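Local coordinates for metallophosphoesterase TT1561-like domain-containing protein (PDB 2YVT), which is of unknown function but, as a calcineurin-superfamily metallophosphoesterase, probably hydrolyses phosphoester bonds with the help of bound metal ions, at residues M4-R17 and P236-T250. Numbering follows the deposited sequence.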
loop_
_atom_site.group_PDB
_atom_site.type_symbol
_atom_site.label_atom_id
_atom_site.label_comp_id
_atom_site.label_asym_id
_atom_site.label_seq_id
_atom_site.Cartn_x
_atom_site.Cartn_y
_atom_site.Cartn_z
HETATM N N MSE A 4 -20.376 13.492 12.068
HETATM C CA MSE A 4 -19.023 13.031 12.499
HETATM C C MSE A 4 -18.329 12.309 11.343
HETATM O O MSE A 4 -18.163 11.088 11.390
HETATM C CB MSE A 4 -19.113 12.086 13.707
HETATM C CG MSE A 4 -19.795 12.650 14.946
HETATM SE SE MSE A 4 -19.547 11.476 16.497
HETATM C CE MSE A 4 -17.764 12.066 17.037
ATOM N N PRO A 5 -17.927 13.053 10.293
ATOM C CA PRO A 5 -17.315 12.321 9.181
ATOM C C PRO A 5 -15.935 11.778 9.548
ATOM O O PRO A 5 -15.261 12.301 10.450
ATOM C CB PRO A 5 -17.231 13.361 8.057
ATOM C CG PRO A 5 -17.256 14.679 8.740
ATOM C CD PRO A 5 -17.969 14.507 10.055
ATOM N N ARG A 6 -15.557 10.702 8.871
ATOM C CA ARG A 6 -14.252 10.078 9.044
ATOM C C ARG A 6 -13.688 9.948 7.640
ATOM O O ARG A 6 -13.990 8.996 6.915
ATOM C CB ARG A 6 -14.398 8.713 9.715
ATOM C CG ARG A 6 -14.940 8.758 11.154
ATOM C CD ARG A 6 -13.941 9.393 12.117
ATOM N NE ARG A 6 -14.404 9.385 13.506
ATOM C CZ ARG A 6 -15.020 10.401 14.108
ATOM N NH1 ARG A 6 -15.272 11.530 13.451
ATOM N NH2 ARG A 6 -15.391 10.286 15.377
ATOM N N LYS A 7 -12.892 10.937 7.256
ATOM C CA LYS A 7 -12.508 11.121 5.864
ATOM C C LYS A 7 -11.115 10.567 5.602
ATOM O O LYS A 7 -10.189 10.801 6.376
ATOM C CB LYS A 7 -12.585 12.599 5.477
ATOM C CG LYS A 7 -14.003 13.182 5.503
ATOM C CD LYS A 7 -14.010 14.657 5.095
ATOM C CE LYS A 7 -15.362 15.333 5.365
ATOM N NZ LYS A 7 -16.447 14.914 4.423
ATOM N N VAL A 8 -10.980 9.840 4.497
ATOM C CA VAL A 8 -9.714 9.200 4.136
ATOM C C VAL A 8 -9.303 9.650 2.742
ATOM O O VAL A 8 -10.098 9.563 1.804
ATOM C CB VAL A 8 -9.841 7.641 4.129
ATOM C CG1 VAL A 8 -8.502 6.987 3.798
ATOM C CG2 VAL A 8 -10.377 7.126 5.466
ATOM N N LEU A 9 -8.080 10.159 2.614
ATOM C CA LEU A 9 -7.494 10.433 1.296
ATOM C C LEU A 9 -6.486 9.323 1.036
ATOM O O LEU A 9 -5.573 9.131 1.835
ATOM C CB LEU A 9 -6.794 11.801 1.272
ATOM C CG LEU A 9 -6.328 12.403 -0.074
ATOM C CD1 LEU A 9 -5.832 13.830 0.171
ATOM C CD2 LEU A 9 -5.249 11.611 -0.795
ATOM N N ALA A 10 -6.645 8.604 -0.073
ATOM C CA ALA A 10 -5.732 7.499 -0.402
ATOM C C ALA A 10 -5.075 7.688 -1.757
ATOM O O ALA A 10 -5.724 8.101 -2.718
ATOM C CB ALA A 10 -6.472 6.158 -0.358
ATOM N N ILE A 11 -3.782 7.376 -1.814
ATOM C CA ILE A 11 -3.045 7.292 -3.077
ATOM C C ILE A 11 -2.318 5.948 -3.161
ATOM O O ILE A 11 -2.151 5.250 -2.153
ATOM C CB ILE A 11 -2.023 8.455 -3.249
ATOM C CG1 ILE A 11 -0.889 8.362 -2.211
ATOM C CG2 ILE A 11 -2.741 9.803 -3.209
ATOM C CD1 ILE A 11 0.261 9.343 -2.474
ATOM N N LYS A 12 -1.887 5.589 -4.366
ATOM C CA LYS A 12 -1.075 4.389 -4.570
ATOM C C LYS A 12 -0.031 4.646 -5.645
ATOM O O LYS A 12 -0.210 5.530 -6.491
ATOM C CB LYS A 12 -1.936 3.152 -4.889
ATOM C CG LYS A 12 -2.705 3.163 -6.229
ATOM C CD LYS A 12 -1.956 2.439 -7.330
ATOM C CE LYS A 12 -2.742 2.443 -8.641
ATOM N NZ LYS A 12 -3.590 1.215 -8.790
ATOM N N ASN A 13 1.049 3.872 -5.601
ATOM C CA ASN A 13 2.167 4.018 -6.539
ATOM C C ASN A 13 2.719 5.442 -6.549
ATOM O O ASN A 13 2.761 6.110 -7.590
ATOM C CB ASN A 13 1.781 3.544 -7.951
ATOM C CG ASN A 13 1.793 2.028 -8.085
ATOM O OD1 ASN A 13 2.530 1.328 -7.378
ATOM N ND2 ASN A 13 0.998 1.513 -9.021
ATOM N N PHE A 14 3.149 5.889 -5.369
ATOM C CA PHE A 14 3.844 7.171 -5.223
ATOM C C PHE A 14 5.038 7.244 -6.182
ATOM O O PHE A 14 5.251 8.275 -6.832
ATOM C CB PHE A 14 4.273 7.383 -3.765
ATOM C CG PHE A 14 5.129 8.584 -3.566
ATOM C CD1 PHE A 14 4.578 9.860 -3.644
ATOM C CD2 PHE A 14 6.492 8.447 -3.299
ATOM C CE1 PHE A 14 5.382 10.983 -3.472
ATOM C CE2 PHE A 14 7.306 9.566 -3.132
ATOM C CZ PHE A 14 6.749 10.834 -3.218
ATOM N N LYS A 15 5.798 6.149 -6.263
ATOM C CA LYS A 15 6.878 5.972 -7.252
ATOM C C LYS A 15 7.793 7.198 -7.348
ATOM O O LYS A 15 8.108 7.691 -8.437
ATOM C CB LYS A 15 6.311 5.592 -8.631
ATOM C CG LYS A 15 5.800 4.159 -8.711
ATOM C CD LYS A 15 5.268 3.805 -10.097
ATOM C CE LYS A 15 4.707 2.387 -10.125
ATOM N NZ LYS A 15 4.462 1.877 -11.520
ATOM N N GLU A 16 8.203 7.686 -6.184
ATOM C CA GLU A 16 9.174 8.784 -6.074
ATOM C C GLU A 16 8.716 10.105 -6.725
ATOM O O GLU A 16 9.548 10.918 -7.148
ATOM C CB GLU A 16 10.541 8.338 -6.615
ATOM C CG GLU A 16 11.028 7.037 -5.995
ATOM C CD GLU A 16 12.391 6.594 -6.479
ATOM O OE1 GLU A 16 13.143 7.408 -7.085
ATOM O OE2 GLU A 16 12.699 5.406 -6.248
ATOM N N ARG A 17 7.402 10.318 -6.791
ATOM C CA ARG A 17 6.848 11.528 -7.408
ATOM C C ARG A 17 6.736 12.691 -6.423
ATOM O O ARG A 17 5.651 13.213 -6.131
ATOM C CB ARG A 17 5.539 11.241 -8.164
ATOM C CG ARG A 17 5.725 10.278 -9.359
ATOM C CD ARG A 17 6.766 10.797 -10.379
ATOM N NE ARG A 17 6.333 12.075 -10.942
ATOM C CZ ARG A 17 5.474 12.183 -11.957
ATOM N NH1 ARG A 17 4.993 11.089 -12.544
ATOM N NH2 ARG A 17 5.108 13.378 -12.393
ATOM N N PRO A 236 -7.366 3.585 -5.706
ATOM C CA PRO A 236 -7.374 5.019 -6.053
ATOM C C PRO A 236 -6.970 5.356 -7.488
ATOM O O PRO A 236 -7.260 6.452 -7.947
ATOM C CB PRO A 236 -6.350 5.627 -5.084
ATOM C CG PRO A 236 -6.182 4.620 -3.994
ATOM C CD PRO A 236 -6.438 3.280 -4.599
ATOM N N GLY A 237 -6.307 4.432 -8.183
ATOM C CA GLY A 237 -5.719 4.740 -9.487
ATOM C C GLY A 237 -4.344 5.347 -9.297
ATOM O O GLY A 237 -3.891 5.546 -8.158
ATOM N N GLU A 238 -3.679 5.648 -10.405
ATOM C CA GLU A 238 -2.251 5.981 -10.366
ATOM C C GLU A 238 -1.965 7.400 -9.910
ATOM O O GLU A 238 -2.411 8.364 -10.535
ATOM C CB GLU A 238 -1.624 5.778 -11.749
ATOM C CG GLU A 238 -1.698 4.347 -12.256
ATOM C CD GLU A 238 -0.783 3.370 -11.517
ATOM O OE1 GLU A 238 0.110 3.794 -10.754
ATOM O OE2 GLU A 238 -0.958 2.158 -11.716
ATOM N N PHE A 239 -1.175 7.529 -8.843
ATOM C CA PHE A 239 -0.694 8.838 -8.420
ATOM C C PHE A 239 0.017 9.606 -9.558
ATOM O O PHE A 239 -0.121 10.836 -9.646
ATOM C CB PHE A 239 0.218 8.687 -7.205
ATOM C CG PHE A 239 0.578 9.982 -6.545
ATOM C CD1 PHE A 239 -0.404 10.773 -5.952
ATOM C CD2 PHE A 239 1.913 10.392 -6.472
ATOM C CE1 PHE A 239 -0.065 11.965 -5.317
ATOM C CE2 PHE A 239 2.254 11.589 -5.824
ATOM C CZ PHE A 239 1.258 12.369 -5.254
ATOM N N GLU A 240 0.727 8.884 -10.435
ATOM C CA GLU A 240 1.403 9.501 -11.604
ATOM C C GLU A 240 0.433 10.153 -12.581
ATOM O O GLU A 240 0.839 10.960 -13.428
ATOM C CB GLU A 240 2.107 8.469 -12.470
ATOM C CG GLU A 240 3.120 7.582 -11.900
ATOM C CD GLU A 240 3.487 6.528 -12.944
ATOM O OE1 GLU A 240 4.669 6.203 -13.068
ATOM O OE2 GLU A 240 2.575 6.041 -13.669
ATOM N N GLU A 241 -0.817 9.716 -12.544
ATOM C CA GLU A 241 -1.862 10.292 -13.381
ATOM C C GLU A 241 -2.576 11.425 -12.650
ATOM O O GLU A 241 -3.571 11.957 -13.145
ATOM C CB GLU A 241 -2.864 9.205 -13.788
ATOM C CG GLU A 241 -2.262 8.150 -14.692
ATOM C CD GLU A 241 -3.167 6.966 -14.951
ATOM O OE1 GLU A 241 -4.403 7.089 -14.799
ATOM O OE2 GLU A 241 -2.622 5.909 -15.313
ATOM N N GLY A 242 -2.074 11.781 -11.466
ATOM C CA GLY A 242 -2.713 12.787 -10.619
ATOM C C GLY A 242 -3.955 12.298 -9.895
ATOM O O GLY A 242 -4.762 13.101 -9.428
ATOM N N ARG A 243 -4.097 10.980 -9.786
ATOM C CA ARG A 243 -5.293 10.383 -9.217
ATOM C C ARG A 243 -5.169 10.090 -7.724
ATOM O O ARG A 243 -4.076 9.819 -7.209
ATOM C CB ARG A 243 -5.707 9.140 -10.016
ATOM C CG ARG A 243 -6.290 9.540 -11.391
ATOM C CD ARG A 243 -6.860 8.408 -12.221
ATOM N NE ARG A 243 -7.853 8.918 -13.181
ATOM C CZ ARG A 243 -7.598 9.314 -14.430
ATOM N NH1 ARG A 243 -8.592 9.765 -15.185
ATOM N NH2 ARG A 243 -6.372 9.262 -14.945
ATOM N N TYR A 244 -6.305 10.184 -7.042
ATOM C CA TYR A 244 -6.417 9.808 -5.642
ATOM C C TYR A 244 -7.859 9.401 -5.354
ATOM O O TYR A 244 -8.753 9.626 -6.177
ATOM C CB TYR A 244 -5.977 10.963 -4.733
ATOM C CG TYR A 244 -6.841 12.200 -4.835
ATOM C CD1 TYR A 244 -7.917 12.396 -3.966
ATOM C CD2 TYR A 244 -6.572 13.187 -5.794
ATOM C CE1 TYR A 244 -8.716 13.533 -4.057
ATOM C CE2 TYR A 244 -7.367 14.322 -5.893
ATOM C CZ TYR A 244 -8.432 14.491 -5.017
ATOM O OH TYR A 244 -9.233 15.614 -5.105
ATOM N N ALA A 245 -8.084 8.782 -4.199
ATOM C CA ALA A 245 -9.448 8.481 -3.762
ATOM C C ALA A 245 -9.754 9.244 -2.488
ATOM O O ALA A 245 -8.860 9.497 -1.681
ATOM C CB ALA A 245 -9.624 6.996 -3.526
ATOM N N PHE A 246 -11.023 9.608 -2.314
ATOM C CA PHE A 246 -11.457 10.273 -1.101
ATOM C C PHE A 246 -12.672 9.535 -0.555
ATOM O O PHE A 246 -13.685 9.393 -1.247
ATOM C CB PHE A 246 -11.762 11.755 -1.369
ATOM C CG PHE A 246 -11.682 12.612 -0.142
ATOM C CD1 PHE A 246 -10.466 13.143 0.280
ATOM C CD2 PHE A 246 -12.822 12.877 0.603
ATOM C CE1 PHE A 246 -10.390 13.933 1.430
ATOM C CE2 PHE A 246 -12.757 13.672 1.758
ATOM C CZ PHE A 246 -11.541 14.194 2.166
ATOM N N LEU A 247 -12.552 9.044 0.677
ATOM C CA LEU A 247 -13.559 8.187 1.285
ATOM C C LEU A 247 -14.131 8.875 2.517
ATOM O O LEU A 247 -13.398 9.471 3.295
ATOM C CB LEU A 247 -12.953 6.833 1.696
ATOM C CG LEU A 247 -12.222 5.892 0.722
ATOM C CD1 LEU A 247 -10.835 6.384 0.321
ATOM C CD2 LEU A 247 -12.102 4.517 1.354
ATOM N N ASP A 248 -15.448 8.805 2.675
ATOM C CA ASP A 248 -16.078 9.161 3.929
ATOM C C ASP A 248 -16.638 7.874 4.532
ATOM O O ASP A 248 -17.622 7.326 4.037
ATOM C CB ASP A 248 -17.188 10.197 3.709
ATOM C CG ASP A 248 -17.777 10.704 5.012
ATOM O OD1 ASP A 248 -17.769 9.944 6.001
ATOM O OD2 ASP A 248 -18.239 11.874 5.056
ATOM N N LEU A 249 -15.991 7.385 5.584
ATOM C CA LEU A 249 -16.362 6.107 6.191
ATOM C C LEU A 249 -17.651 6.189 6.989
ATOM O O LEU A 249 -18.276 5.162 7.265
ATOM C CB LEU A 249 -15.235 5.579 7.079
ATOM C CG LEU A 249 -13.866 5.386 6.412
ATOM C CD1 LEU A 249 -12.904 4.737 7.396
ATOM C CD2 LEU A 249 -13.978 4.567 5.137
ATOM N N THR A 250 -18.045 7.403 7.367
ATOM C CA THR A 250 -19.264 7.577 8.154
ATOM C C THR A 250 -20.501 7.382 7.288
ATOM O O THR A 250 -21.426 6.656 7.669
ATOM C CB THR A 250 -19.290 8.944 8.850
ATOM O OG1 THR A 250 -18.146 9.042 9.710
ATOM C CG2 THR A 250 -20.563 9.108 9.692
HETATM O O HOH W 1 -3.119 7.428 -6.292
HETATM O O HOH W 2 2.555 3.500 -12.458
HETATM O O HOH W 3 2.475 13.113 -13.597
#
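Strands 7-12 and 243-248 run antiparallel at 164°, with Val-8 facing Leu-247 and Ala-10 facing Ala-245 as hydrogen-bonded pairs. Val-8 N donates to Leu-247 O at 2.7 Å, and Leu-247 N returns a bond to Val-8 O. At one end, the Thr-250 hydroxyl donates to Met-4 O. Lys-7 CD lies at the edge of the Phe-246 ring, 3.7 Å from CE2. Its chain then bends at the last torsion (chi4 -73°), and NZ forms a long salt bridge to Asp-248 OD2. At the other end, Ile-11 CD1 sits over one face of the Phe-239 ring, 3.9 Å from its centroid. Phe-14 CD1 meets the same ring obliquely at CE2, 3.6 Å away. Asn-13 ND2 donates to Glu-238 OE1 on its syn side at 3.0 Å, while Asn-13 OD1 is held by Asn-41 N. The Glu-238 chain folds back at chi2 (-71°), which brings its carboxylate to the amide. Without this carboxylate, as with an alanine here, Asn-13 ND2 would probably lose its acceptor and Lys-12 NZ a nearby negative charge. Lys-12 NZ binds Asn-235 OD1 and the carbonyls of His-220 and Gly-222. Strand 7-12 also pairs with parallel strand 35-39, so this contact joins the N-terminal and C-terminal parts of one mixed sheet, consistent with the two-sheet calcineurin-like metallophosphoesterase fold.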